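Local coordinates for peptidyl-prolyl cis-trans isomerase (Hirschia baltica, PDB 5EX2), which probably catalyses the cis-trans isomerisation of peptide bonds preceding proline, as a periplasmic folding helper of the cyclophilin family, at residues A[42-54]-A[88-100]. Sequence-based numbering, arbitrary orientation.
Sequences EIAPNHVAQIRKV and DLEAVDGEFVFRR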
# COMPACT_ATOMS: atom_id res chain seq x y z
N GLU A 42 9.22 -1.39 -5.86
CA GLU A 42 9.78 -0.37 -6.73
C GLU A 42 9.65 1.02 -6.08
O GLU A 42 10.36 1.95 -6.46
CB GLU A 42 9.08 -0.43 -8.10
CG GLU A 42 9.30 -1.78 -8.79
CD GLU A 42 8.65 -1.88 -10.17
OE1 GLU A 42 7.45 -2.21 -10.24
OE2 GLU A 42 9.35 -1.64 -11.18
N ILE A 43 8.79 1.14 -5.08
CA ILE A 43 8.51 2.41 -4.43
C ILE A 43 9.37 2.59 -3.17
O ILE A 43 9.91 3.67 -2.91
CB ILE A 43 7.01 2.53 -4.10
CG1 ILE A 43 6.21 2.53 -5.41
CG2 ILE A 43 6.74 3.77 -3.27
CD1 ILE A 43 4.71 2.49 -5.23
N ALA A 44 9.50 1.52 -2.39
CA ALA A 44 10.25 1.57 -1.14
C ALA A 44 10.95 0.24 -0.90
O ALA A 44 10.53 -0.54 -0.06
CB ALA A 44 9.34 1.93 0.01
N PRO A 45 12.02 -0.04 -1.67
CA PRO A 45 12.62 -1.38 -1.63
C PRO A 45 13.11 -1.81 -0.25
O PRO A 45 12.89 -2.95 0.14
CB PRO A 45 13.81 -1.26 -2.58
CG PRO A 45 14.01 0.19 -2.83
CD PRO A 45 12.69 0.85 -2.63
N ASN A 46 13.76 -0.92 0.49
CA ASN A 46 14.30 -1.32 1.78
C ASN A 46 13.21 -1.50 2.82
O ASN A 46 13.30 -2.34 3.70
CB ASN A 46 15.34 -0.31 2.27
CG ASN A 46 16.57 -0.31 1.40
OD1 ASN A 46 17.03 -1.36 0.96
ND2 ASN A 46 17.11 0.87 1.13
N HIS A 47 12.14 -0.72 2.73
CA HIS A 47 11.02 -0.93 3.64
C HIS A 47 10.31 -2.24 3.34
O HIS A 47 9.92 -2.95 4.26
CB HIS A 47 10.04 0.23 3.57
CG HIS A 47 10.45 1.39 4.41
ND1 HIS A 47 11.45 2.26 4.03
CD2 HIS A 47 10.03 1.81 5.63
CE1 HIS A 47 11.62 3.17 4.97
NE2 HIS A 47 10.77 2.92 5.95
N VAL A 48 10.15 -2.58 2.07
CA VAL A 48 9.52 -3.84 1.73
C VAL A 48 10.34 -5.02 2.26
O VAL A 48 9.78 -5.98 2.81
CB VAL A 48 9.33 -3.95 0.19
CG1 VAL A 48 9.06 -5.38 -0.27
CG2 VAL A 48 8.21 -3.01 -0.22
N ALA A 49 11.66 -4.94 2.15
CA ALA A 49 12.51 -5.98 2.71
C ALA A 49 12.34 -6.03 4.23
O ALA A 49 12.29 -7.10 4.84
CB ALA A 49 13.96 -5.77 2.34
N GLN A 50 12.28 -4.86 4.86
CA GLN A 50 12.08 -4.79 6.31
C GLN A 50 10.78 -5.45 6.73
O GLN A 50 10.74 -6.21 7.70
CB GLN A 50 12.10 -3.34 6.76
CG GLN A 50 11.92 -3.11 8.26
CD GLN A 50 13.19 -3.26 9.06
OE1 GLN A 50 14.23 -3.68 8.54
NE2 GLN A 50 13.13 -2.90 10.33
N ILE A 51 9.69 -5.17 6.03
CA ILE A 51 8.40 -5.74 6.41
C ILE A 51 8.43 -7.26 6.27
O ILE A 51 7.99 -7.96 7.17
CB ILE A 51 7.25 -5.14 5.58
CG1 ILE A 51 7.10 -3.63 5.88
CG2 ILE A 51 5.95 -5.89 5.82
CD1 ILE A 51 6.83 -3.27 7.34
N ARG A 52 8.97 -7.78 5.18
CA ARG A 52 9.09 -9.23 5.07
C ARG A 52 9.86 -9.83 6.23
O ARG A 52 9.47 -10.84 6.81
CB ARG A 52 9.78 -9.64 3.77
CG ARG A 52 9.01 -9.33 2.51
CD ARG A 52 9.51 -10.16 1.35
NE ARG A 52 8.99 -9.65 0.09
CZ ARG A 52 9.66 -8.85 -0.73
NH1 ARG A 52 10.91 -8.47 -0.46
NH2 ARG A 52 9.08 -8.44 -1.85
N LYS A 53 10.97 -9.19 6.57
CA LYS A 53 11.81 -9.64 7.66
C LYS A 53 11.05 -9.64 8.98
O LYS A 53 11.07 -10.63 9.70
CB LYS A 53 13.04 -8.73 7.75
CG LYS A 53 13.99 -9.02 8.89
CD LYS A 53 15.14 -8.01 8.88
CE LYS A 53 16.07 -8.20 10.07
NZ LYS A 53 16.93 -9.41 9.93
N VAL A 54 10.37 -8.55 9.30
CA VAL A 54 9.67 -8.48 10.59
C VAL A 54 8.51 -9.49 10.63
O VAL A 54 8.32 -10.19 11.62
CB VAL A 54 9.17 -7.04 10.86
CG1 VAL A 54 8.39 -6.97 12.17
CG2 VAL A 54 10.35 -6.08 10.93
N ASP A 88 15.16 -7.49 18.64
CA ASP A 88 16.38 -7.46 17.86
C ASP A 88 16.08 -7.02 16.43
O ASP A 88 15.86 -7.84 15.54
CB ASP A 88 17.04 -8.84 17.87
CG ASP A 88 18.30 -8.88 17.04
OD1 ASP A 88 18.82 -7.80 16.67
OD2 ASP A 88 18.78 -10.00 16.76
N LEU A 89 16.05 -5.70 16.22
CA LEU A 89 15.57 -5.17 14.96
C LEU A 89 16.17 -3.79 14.74
O LEU A 89 16.14 -2.96 15.65
CB LEU A 89 14.05 -5.11 14.96
CG LEU A 89 13.36 -4.68 13.68
CD1 LEU A 89 13.69 -5.65 12.55
CD2 LEU A 89 11.88 -4.63 13.94
N GLU A 90 16.75 -3.56 13.57
CA GLU A 90 17.35 -2.28 13.24
C GLU A 90 16.38 -1.39 12.47
O GLU A 90 15.46 -1.87 11.78
CB GLU A 90 18.63 -2.47 12.42
CG GLU A 90 19.73 -3.22 13.16
CD GLU A 90 20.21 -2.47 14.39
OE1 GLU A 90 20.40 -1.24 14.31
OE2 GLU A 90 20.38 -3.12 15.45
N ALA A 91 16.60 -0.09 12.58
CA ALA A 91 15.81 0.88 11.85
C ALA A 91 16.16 0.84 10.38
O ALA A 91 17.19 0.29 9.97
CB ALA A 91 16.03 2.27 12.42
N VAL A 92 15.28 1.43 9.58
CA VAL A 92 15.49 1.52 8.14
C VAL A 92 15.47 2.99 7.74
O VAL A 92 14.66 3.76 8.24
CB VAL A 92 14.41 0.69 7.39
CG1 VAL A 92 13.01 1.04 7.89
CG2 VAL A 92 14.53 0.87 5.89
N ASP A 93 16.38 3.38 6.86
CA ASP A 93 16.46 4.77 6.43
C ASP A 93 15.22 5.15 5.65
O ASP A 93 14.65 4.34 4.92
CB ASP A 93 17.70 5.03 5.57
CG ASP A 93 18.98 5.12 6.38
OD1 ASP A 93 18.90 5.08 7.62
OD2 ASP A 93 20.06 5.25 5.77
N GLY A 94 14.81 6.41 5.79
CA GLY A 94 13.62 6.89 5.12
C GLY A 94 13.69 6.68 3.62
O GLY A 94 14.75 6.83 2.99
N GLU A 95 12.55 6.31 3.06
CA GLU A 95 12.36 6.16 1.63
C GLU A 95 11.08 6.90 1.29
O GLU A 95 10.02 6.29 1.13
CB GLU A 95 12.25 4.68 1.22
CG GLU A 95 13.57 3.93 1.22
CD GLU A 95 13.38 2.46 0.90
OE1 GLU A 95 12.53 1.81 1.55
OE2 GLU A 95 14.09 1.94 0.00
N PHE A 96 11.17 8.22 1.18
CA PHE A 96 9.98 9.03 1.05
C PHE A 96 9.61 9.29 -0.41
O PHE A 96 8.46 9.62 -0.72
CB PHE A 96 10.17 10.37 1.75
CG PHE A 96 10.59 10.26 3.21
CD1 PHE A 96 10.23 9.19 3.99
CD2 PHE A 96 11.35 11.27 3.78
CE1 PHE A 96 10.63 9.14 5.33
CE2 PHE A 96 11.74 11.21 5.10
CZ PHE A 96 11.39 10.14 5.87
N VAL A 97 10.60 9.18 -1.27
CA VAL A 97 10.40 9.34 -2.71
C VAL A 97 11.26 8.30 -3.40
O VAL A 97 12.14 7.70 -2.79
CB VAL A 97 10.79 10.74 -3.22
CG1 VAL A 97 9.96 11.82 -2.54
CG2 VAL A 97 12.27 11.01 -3.01
N PHE A 98 10.99 8.06 -4.68
CA PHE A 98 11.86 7.22 -5.47
C PHE A 98 12.15 7.92 -6.79
O PHE A 98 11.41 8.80 -7.22
CB PHE A 98 11.26 5.82 -5.69
CG PHE A 98 9.99 5.77 -6.50
CD1 PHE A 98 8.78 6.17 -5.96
CD2 PHE A 98 10.01 5.26 -7.79
CE1 PHE A 98 7.62 6.08 -6.70
CE2 PHE A 98 8.85 5.18 -8.53
CZ PHE A 98 7.65 5.59 -7.99
N ARG A 99 13.28 7.54 -7.39
CA ARG A 99 13.71 8.06 -8.68
C ARG A 99 13.10 7.18 -9.76
O ARG A 99 13.49 6.02 -9.89
CB ARG A 99 15.23 8.04 -8.80
CG ARG A 99 15.96 8.79 -7.71
CD ARG A 99 15.66 10.25 -7.75
NE ARG A 99 16.05 10.83 -9.03
CZ ARG A 99 15.75 12.07 -9.40
NH1 ARG A 99 15.06 12.83 -8.57
NH2 ARG A 99 16.12 12.53 -10.60
N ARG A 100 12.14 7.73 -10.49
CA ARG A 100 11.40 6.98 -11.48
C ARG A 100 11.87 7.29 -12.90
O ARG A 100 12.00 8.46 -13.28
CB ARG A 100 9.93 7.30 -11.31
CG ARG A 100 9.02 6.50 -12.22
CD ARG A 100 7.54 6.85 -12.03
NE ARG A 100 7.27 8.25 -12.33
CZ ARG A 100 6.96 8.72 -13.52
NH1 ARG A 100 6.83 7.90 -14.57
NH2 ARG A 100 6.78 10.02 -13.68
O HOH W 1 12.24 4.96 -2.39
O HOH W 2 16.21 2.81 3.19
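E95 drives its carboxylate into the first turn of helix 45-57, where N46 and H47 offer it their backbone N-H groups. This helix covers one end of the eight-stranded cyclophilin barrel, and the extended segment 88-100 runs alongside the helix before joining a separate sheet as strand 98-100. N46 N lies 2.9 Å from E95 OE2, and H47 N 2.8 Å from E95 OE1, both bonds meeting the carboxylate on its syn sides. The anti side of E95 OE1 is used by the imidazole: H47 ND1 donates to E95 OE1 at 2.7 Å, nearly straight (165°) and in the ring plane, with ring and carboxylate nearly coplanar. Three donors thus fix the carboxylate, and its negative charge probably gains from the helix N-terminus, A44 being the N-cap residue. With an alanine here instead of E95, the N-H groups of N46 and H47 and the ring nitrogen ND1 of H47 would probably lose their shared acceptor, and the imidazole would be less firmly held in rotation. That ring is also held from above: V92 CG1 sits over one face, 3.8 Å from the H47 ring centroid, as a CH-pi contact. V92 chi1 of 50° sets CG1 between backbone N and carbonyl carbon, aimed at the imidazole. W188 and M158 of the barrel touch H47 as well.

One turn on, Q50 bends at chi2 (83°) and sends NE2 to E90 O at 2.9 Å, meeting the carbonyl almost head-on; the same NE2 also reaches K168 O. Beyond it, L89 brings both methyls against V54 CG2. At the other end F98 turns one ring face to I43 CA, which sits off-centre toward the rim, with I43 CG1 4.0 Å from F98 CE1. Beside this pair a water donates to both I43 O and V97 O, at 2.7 and 2.8 Å.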